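Local structure of takeout-like protein 1 (Epiphyas postvittana, 3E8T) at residues A[47-50]-A[55-58]; A[104-109]-A[175-180]. The protein binds ubiquinone-8 in an internal pocket and probably serves insects as a carrier of hydrophobic ligands. All blocks are in the same frame, centred on the assembly; numbering follows the deposited sequence.

Contact 1 of 2, residues A[47-50]-A[55-58]; sequences FAFD and QFTL. With UQ8 (Ubiquinone-8), chain B.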
loop_
_atom_site.group_PDB
_atom_site.type_symbol
_atom_site.label_atom_id
_atom_site.label_comp_id
_atom_site.label_asym_id
_atom_site.label_seq_id
_atom_site.Cartn_x
_atom_site.Cartn_y
_atom_site.Cartn_z
ATOM N N PHE A 47 -0.139 10.281 -10.267
ATOM C CA PHE A 47 -0.033 9.160 -11.181
ATOM C C PHE A 47 -1.226 9.098 -12.107
ATOM O O PHE A 47 -2.236 9.734 -11.867
ATOM C CB PHE A 47 0.234 7.814 -10.492
ATOM C CG PHE A 47 -0.915 7.282 -9.675
ATOM C CD1 PHE A 47 -1.796 6.368 -10.196
ATOM C CD2 PHE A 47 -1.124 7.669 -8.389
ATOM C CE1 PHE A 47 -2.871 5.914 -9.457
ATOM C CE2 PHE A 47 -2.163 7.204 -7.659
ATOM C CZ PHE A 47 -3.051 6.318 -8.182
ATOM N N ALA A 48 -1.054 8.305 -13.147
ATOM C CA ALA A 48 -2.097 8.098 -14.121
ATOM C C ALA A 48 -2.049 6.679 -14.633
ATOM O O ALA A 48 -0.993 6.013 -14.573
ATOM C CB ALA A 48 -1.904 9.048 -15.276
ATOM N N PHE A 49 -3.174 6.195 -15.155
ATOM C CA PHE A 49 -3.182 4.925 -15.854
ATOM C C PHE A 49 -4.229 4.948 -16.964
ATOM O O PHE A 49 -5.126 5.767 -16.960
ATOM C CB PHE A 49 -3.351 3.722 -14.892
ATOM C CG PHE A 49 -4.716 3.601 -14.255
ATOM C CD1 PHE A 49 -5.819 3.213 -14.996
ATOM C CD2 PHE A 49 -4.911 3.847 -12.923
ATOM C CE1 PHE A 49 -7.034 3.076 -14.423
ATOM C CE2 PHE A 49 -6.167 3.713 -12.332
ATOM C CZ PHE A 49 -7.201 3.307 -13.069
ATOM N N ASP A 50 -4.016 4.079 -17.938
ATOM C CA ASP A 50 -4.902 3.898 -19.057
ATOM C C ASP A 50 -4.994 2.377 -19.203
ATOM O O ASP A 50 -4.080 1.734 -19.718
ATOM C CB ASP A 50 -4.330 4.524 -20.305
ATOM C CG ASP A 50 -5.259 4.470 -21.466
ATOM O OD1 ASP A 50 -6.226 3.713 -21.457
ATOM O OD2 ASP A 50 -5.040 5.215 -22.466
ATOM N N GLN A 55 -9.242 5.873 -18.652
ATOM C CA GLN A 55 -8.154 6.789 -18.418
ATOM C C GLN A 55 -8.367 7.512 -17.100
ATOM O O GLN A 55 -9.383 8.175 -16.930
ATOM C CB GLN A 55 -8.041 7.803 -19.536
ATOM C CG GLN A 55 -7.653 7.164 -20.863
ATOM C CD GLN A 55 -8.805 6.562 -21.615
ATOM O OE1 GLN A 55 -9.831 7.183 -21.809
ATOM N NE2 GLN A 55 -8.640 5.299 -22.032
ATOM N N PHE A 56 -7.434 7.352 -16.170
ATOM C CA PHE A 56 -7.577 7.860 -14.817
ATOM C C PHE A 56 -6.327 8.583 -14.379
ATOM O O PHE A 56 -5.225 8.141 -14.688
ATOM C CB PHE A 56 -7.793 6.665 -13.884
ATOM C CG PHE A 56 -8.031 7.020 -12.446
ATOM C CD1 PHE A 56 -9.284 7.413 -12.005
ATOM C CD2 PHE A 56 -6.964 6.931 -11.526
ATOM C CE1 PHE A 56 -9.459 7.750 -10.590
ATOM C CE2 PHE A 56 -7.158 7.232 -10.180
ATOM C CZ PHE A 56 -8.389 7.631 -9.764
ATOM N N THR A 57 -6.501 9.690 -13.659
ATOM C CA THR A 57 -5.400 10.362 -13.018
ATOM C C THR A 57 -5.760 10.624 -11.558
ATOM O O THR A 57 -6.939 10.837 -11.222
ATOM C CB THR A 57 -5.030 11.678 -13.692
ATOM O OG1 THR A 57 -6.043 12.645 -13.476
ATOM C CG2 THR A 57 -4.777 11.510 -15.169
ATOM N N LEU A 58 -4.742 10.623 -10.692
ATOM C CA LEU A 58 -4.927 11.028 -9.312
ATOM C C LEU A 58 -3.780 11.919 -8.894
ATOM O O LEU A 58 -2.604 11.512 -8.994
ATOM C CB LEU A 58 -5.028 9.848 -8.373
ATOM C CG LEU A 58 -5.466 10.158 -6.948
ATOM C CD1 LEU A 58 -6.940 10.541 -6.904
ATOM C CD2 LEU A 58 -5.182 8.979 -6.014
HETATM C C45 UQ8 B . -12.564 6.636 -11.236
HETATM C C44 UQ8 B . -12.915 5.182 -11.561
HETATM C C46 UQ8 B . -14.272 5.144 -12.215
HETATM C C43 UQ8 B . -12.891 4.276 -10.344
HETATM C C42 UQ8 B . -11.637 4.518 -9.489
HETATM C C41 UQ8 B . -10.413 3.998 -10.231
HETATM C C39 UQ8 B . -9.512 3.237 -9.282
HETATM C C40 UQ8 B . -8.048 3.626 -9.087
HETATM C C38 UQ8 B . -9.994 2.130 -8.636
HETATM C C37 UQ8 B . -9.266 1.360 -7.741
HETATM C C36 UQ8 B . -10.291 0.458 -7.052
HETATM C C34 UQ8 B . -9.705 -0.340 -5.902
HETATM C C35 UQ8 B . -10.630 -1.018 -5.121
HETATM C C33 UQ8 B . -8.341 -0.310 -5.622
HETATM C C32 UQ8 B . -7.642 -1.003 -4.639
HETATM C C31 UQ8 B . -6.363 -0.192 -4.299
HETATM C C29 UQ8 B . -5.420 -0.920 -3.352
HETATM C C30 UQ8 B . -5.104 -2.434 -3.566
HETATM C C28 UQ8 B . -4.840 -0.232 -2.291
HETATM C C27 UQ8 B . -3.969 -0.781 -1.359
HETATM C C26 UQ8 B . -2.972 0.261 -0.830
HETATM C C24 UQ8 B . -2.186 -0.294 0.362
HETATM C C25 UQ8 B . -2.885 -0.554 1.708
HETATM C C23 UQ8 B . -0.843 -0.568 0.220
HETATM C C22 UQ8 B . 0.026 -1.066 1.194
HETATM C C21 UQ8 B . 1.395 -1.386 0.594
HETATM C C19 UQ8 B . 2.304 -2.251 1.469
HETATM C C20 UQ8 B . 3.579 -2.679 0.744
HETATM C C18 UQ8 B . 2.583 -1.639 2.848
HETATM C C17 UQ8 B . 3.577 -2.491 3.650
HETATM C C16 UQ8 B . 3.527 -2.209 5.161
HETATM C C14 UQ8 B . 4.773 -2.796 5.813
HETATM C C15 UQ8 B . 5.300 -4.159 5.325
HETATM C C13 UQ8 B . 5.458 -2.112 6.815
HETATM C C12 UQ8 B . 6.611 -2.610 7.417
HETATM C C11 UQ8 B . 6.818 -2.111 8.862
HETATM C C9 UQ8 B . 7.682 -3.091 9.678
HETATM C C10 UQ8 B . 8.477 -4.058 8.784
HETATM C C8 UQ8 B . 8.608 -2.290 10.588
HETATM C C7 UQ8 B . 10.079 -2.372 10.166
HETATM C C6 UQ8 B . 10.795 -3.643 10.685
HETATM C C1 UQ8 B . 11.629 -4.360 9.819
HETATM C C1M UQ8 B . 11.777 -3.901 8.511
HETATM C C2 UQ8 B . 12.300 -5.518 10.233
HETATM O O2 UQ8 B . 13.038 -6.147 9.470
HETATM C C3 UQ8 B . 12.153 -5.974 11.533
HETATM O O3 UQ8 B . 12.808 -7.100 11.935
HETATM C C3M UQ8 B . 14.130 -6.772 12.361
HETATM C C4 UQ8 B . 11.327 -5.288 12.416
HETATM O O4 UQ8 B . 11.194 -5.754 13.694
HETATM C C4M UQ8 B . 10.803 -7.135 13.692
HETATM C C5 UQ8 B . 10.652 -4.133 11.995
HETATM O O5 UQ8 B . 9.934 -3.539 12.804
#
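Phe49 and Phe56 are partners in a hydrogen-bonded pair of an antiparallel hairpin, yet their side chains cross at a slant and the rings barely overlap. The planes are 26° apart and slid past each other, with centroids separated by 5.2 Å, so what lies over the Phe49 face is chiefly the Phe56 methylene: Phe56 CB stands 3.7 Å from the Phe49 ring centroid, a CH-pi contact. Phe49 CG is tucked between the backbone N and the carbonyl carbon (chi1 70°), which swings the ring across to the neighbouring strand; Phe49 CE2 comes within 3.4 Å of Phe56 CD2. The C40-C41 part of the ubiquinone-8 tail lies over one face of the Phe56 ring, terminal methyl C45 is 3.4 Å from Phe56 CE1, and C40 meets the Phe49 ring at its edge. Phe47 and Leu58 point the same way on this face, and Phe47 and Phe49 also pack on helix 182-211. On the reverse face Gln55 NE2 donates a straight hydrogen bond to Asp50 OD1 (2.9 Å), reaching the carboxylate from above its plane. Such a two-faced beta hairpin, mostly polar at Asp50, Gln55 and Thr57 and hydrophobic at Phe49 and Phe56, forms part of the ligand-pocket wall in this JHBP-family fold.

Contact 2 of 2, residues A[104-109]-A[175-180]; sequences LILPIT and LTFLNQ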
loop_
_atom_site.group_PDB
_atom_site.type_symbol
_atom_site.label_atom_id
_atom_site.label_comp_id
_atom_site.label_asym_id
_atom_site.label_seq_id
_atom_site.Cartn_x
_atom_site.Cartn_y
_atom_site.Cartn_z
ATOM N N LEU A 104 -15.767 -0.462 -17.489
ATOM C CA LEU A 104 -16.433 -1.698 -17.878
ATOM C C LEU A 104 -17.369 -1.399 -19.051
ATOM O O LEU A 104 -16.884 -1.052 -20.153
ATOM C CB LEU A 104 -17.090 -2.360 -16.679
ATOM C CG LEU A 104 -16.245 -2.508 -15.396
ATOM C CD1 LEU A 104 -17.061 -3.114 -14.221
ATOM C CD2 LEU A 104 -14.896 -3.235 -15.580
ATOM N N ILE A 105 -18.677 -1.363 -18.880
ATOM C CA ILE A 105 -19.620 -1.147 -19.967
ATOM C C ILE A 105 -20.233 0.243 -19.964
ATOM O O ILE A 105 -21.077 0.507 -20.810
ATOM C CB ILE A 105 -20.751 -2.206 -19.892
ATOM C CG1 ILE A 105 -21.576 -2.100 -18.621
ATOM C CG2 ILE A 105 -20.192 -3.642 -20.084
ATOM C CD1 ILE A 105 -22.837 -2.943 -18.630
ATOM N N LEU A 106 -19.833 1.136 -19.051
ATOM C CA LEU A 106 -20.437 2.485 -19.014
ATOM C C LEU A 106 -19.421 3.566 -19.365
ATOM O O LEU A 106 -18.319 3.571 -18.870
ATOM C CB LEU A 106 -20.945 2.804 -17.623
ATOM C CG LEU A 106 -22.175 2.125 -17.066
ATOM C CD1 LEU A 106 -22.534 2.824 -15.717
ATOM C CD2 LEU A 106 -23.343 2.176 -18.067
ATOM N N PRO A 107 -19.809 4.527 -20.173
ATOM C CA PRO A 107 -18.942 5.673 -20.386
ATOM C C PRO A 107 -18.737 6.458 -19.085
ATOM O O PRO A 107 -19.674 6.517 -18.259
ATOM C CB PRO A 107 -19.688 6.498 -21.432
ATOM C CG PRO A 107 -20.769 5.632 -21.923
ATOM C CD PRO A 107 -21.053 4.579 -20.932
ATOM N N ILE A 108 -17.590 7.118 -18.976
ATOM C CA ILE A 108 -17.332 7.953 -17.796
ATOM C C ILE A 108 -16.623 9.204 -18.203
ATOM O O ILE A 108 -15.750 9.193 -19.050
ATOM C CB ILE A 108 -16.547 7.171 -16.689
ATOM C CG1 ILE A 108 -16.539 7.931 -15.369
ATOM C CG2 ILE A 108 -15.124 6.796 -17.182
ATOM C CD1 ILE A 108 -16.122 7.092 -14.194
ATOM N N THR A 109 -16.985 10.293 -17.513
ATOM C CA THR A 109 -16.127 11.472 -17.462
ATOM C C THR A 109 -16.263 12.043 -16.052
ATOM O O THR A 109 -17.317 11.982 -15.438
ATOM C CB THR A 109 -16.463 12.584 -18.461
ATOM O OG1 THR A 109 -17.803 13.057 -18.224
ATOM C CG2 THR A 109 -16.209 12.171 -19.919
ATOM N N LEU A 175 -22.197 5.860 -9.593
ATOM C CA LEU A 175 -21.732 5.499 -8.264
ATOM C C LEU A 175 -22.365 4.215 -7.809
ATOM O O LEU A 175 -21.704 3.385 -7.179
ATOM C CB LEU A 175 -21.951 6.662 -7.311
ATOM C CG LEU A 175 -21.093 7.915 -7.604
ATOM C CD1 LEU A 175 -21.524 9.069 -6.697
ATOM C CD2 LEU A 175 -19.608 7.626 -7.497
ATOM N N THR A 176 -23.638 4.024 -8.125
ATOM C CA THR A 176 -24.315 2.774 -7.841
ATOM C C THR A 176 -23.614 1.602 -8.571
ATOM O O THR A 176 -23.399 0.536 -8.004
ATOM C CB THR A 176 -25.772 2.858 -8.248
ATOM O OG1 THR A 176 -26.430 3.912 -7.502
ATOM C CG2 THR A 176 -26.472 1.520 -8.079
ATOM N N PHE A 177 -23.329 1.795 -9.831
ATOM C CA PHE A 177 -22.636 0.806 -10.659
ATOM C C PHE A 177 -21.289 0.433 -10.057
ATOM O O PHE A 177 -20.956 -0.751 -10.010
ATOM C CB PHE A 177 -22.505 1.391 -12.065
ATOM C CG PHE A 177 -21.771 0.535 -13.054
ATOM C CD1 PHE A 177 -22.436 -0.444 -13.735
ATOM C CD2 PHE A 177 -20.463 0.755 -13.372
ATOM C CE1 PHE A 177 -21.795 -1.160 -14.679
ATOM C CE2 PHE A 177 -19.842 0.044 -14.307
ATOM C CZ PHE A 177 -20.493 -0.921 -14.958
ATOM N N LEU A 178 -20.502 1.412 -9.659
ATOM C CA LEU A 178 -19.225 1.107 -9.096
ATOM C C LEU A 178 -19.319 0.289 -7.819
ATOM O O LEU A 178 -18.589 -0.700 -7.619
ATOM C CB LEU A 178 -18.415 2.371 -8.878
ATOM C CG LEU A 178 -18.035 3.100 -10.143
ATOM C CD1 LEU A 178 -17.412 4.491 -9.802
ATOM C CD2 LEU A 178 -17.096 2.263 -11.007
ATOM N N ASN A 179 -20.239 0.695 -6.938
ATOM C CA ASN A 179 -20.368 -0.016 -5.706
ATOM C C ASN A 179 -20.906 -1.414 -5.926
ATOM O O ASN A 179 -20.525 -2.343 -5.211
ATOM C CB ASN A 179 -21.247 0.746 -4.758
ATOM C CG ASN A 179 -20.563 1.869 -4.112
ATOM O OD1 ASN A 179 -19.410 2.162 -4.320
ATOM N ND2 ASN A 179 -21.254 2.403 -3.138
ATOM N N GLN A 180 -21.785 -1.599 -6.905
ATOM C CA GLN A 180 -22.286 -2.953 -7.185
ATOM C C GLN A 180 -21.217 -3.874 -7.741
ATOM O O GLN A 180 -21.223 -5.086 -7.473
ATOM C CB GLN A 180 -23.383 -2.824 -8.192
ATOM C CG GLN A 180 -24.583 -2.295 -7.475
ATOM C CD GLN A 180 -25.791 -2.225 -8.322
ATOM O OE1 GLN A 180 -25.714 -2.178 -9.571
ATOM N NE2 GLN A 180 -26.955 -2.209 -7.661
#
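Leu104 to Leu106 run through a turn into a short strand and pass the helix 175-180 at a distance, the closest CA pair, Leu106 and Phe177, being 8.8 Å apart, and no hydrogen bond joins the two segments. Phe177 spans that gap. Its CG is anti to the backbone N (chi1 178°), which sends the ring off the helix to meet three consecutive residues. Leu106 approaches head-on from the other side and sets its CD1 methyl over one ring face, 3.7 Å from the centroid and only 17° off the normal, a CH-pi contact; the same methyl is 3.6 Å from Phe177 CG. At the far end of the ring, Leu104 CB lies near the ring plane at the edge, 4.1 Å from Phe177 CZ. Ile105 CG1 comes obliquely to Phe177 CZ, at 4.0 Å. Beyond the ring, Leu104 also packs on Val185 of helix 182-211, and Leu106 touches Met174, which precedes Phe177 on the same helix. Entirely apolar, and lying near the surface, the contact depends on dispersion and the shielding of hydrocarbon from water; with no polar bond across it, the ring's placement rests on its torsion and on how the aliphatic groups fit around it.

How the contacts relate
The two contacts illustrate how one curled antiparallel sheet can be used twice around a single ligand. Contact 1 comes first along the chain and is complete before contact 2 opens. It is local, a hairpin of strands 42-51 and 54-77, whereas contact 2 brings together strand 106-111 and helix 168-180 across 65 intervening residues. Their centres are 16 Å apart, with nearest atoms about 6 Å apart and not touching. Strand 82-100 connects them, pairing with both 54-77 and 106-111, and helix 182-211 packs against side chains of each. Contact 1 lines the ubiquinone-8 tail end; contact 2 lies just behind it, with Ile108 and Leu178 touching the ligand and the Phe177 side chain about 8 Å away.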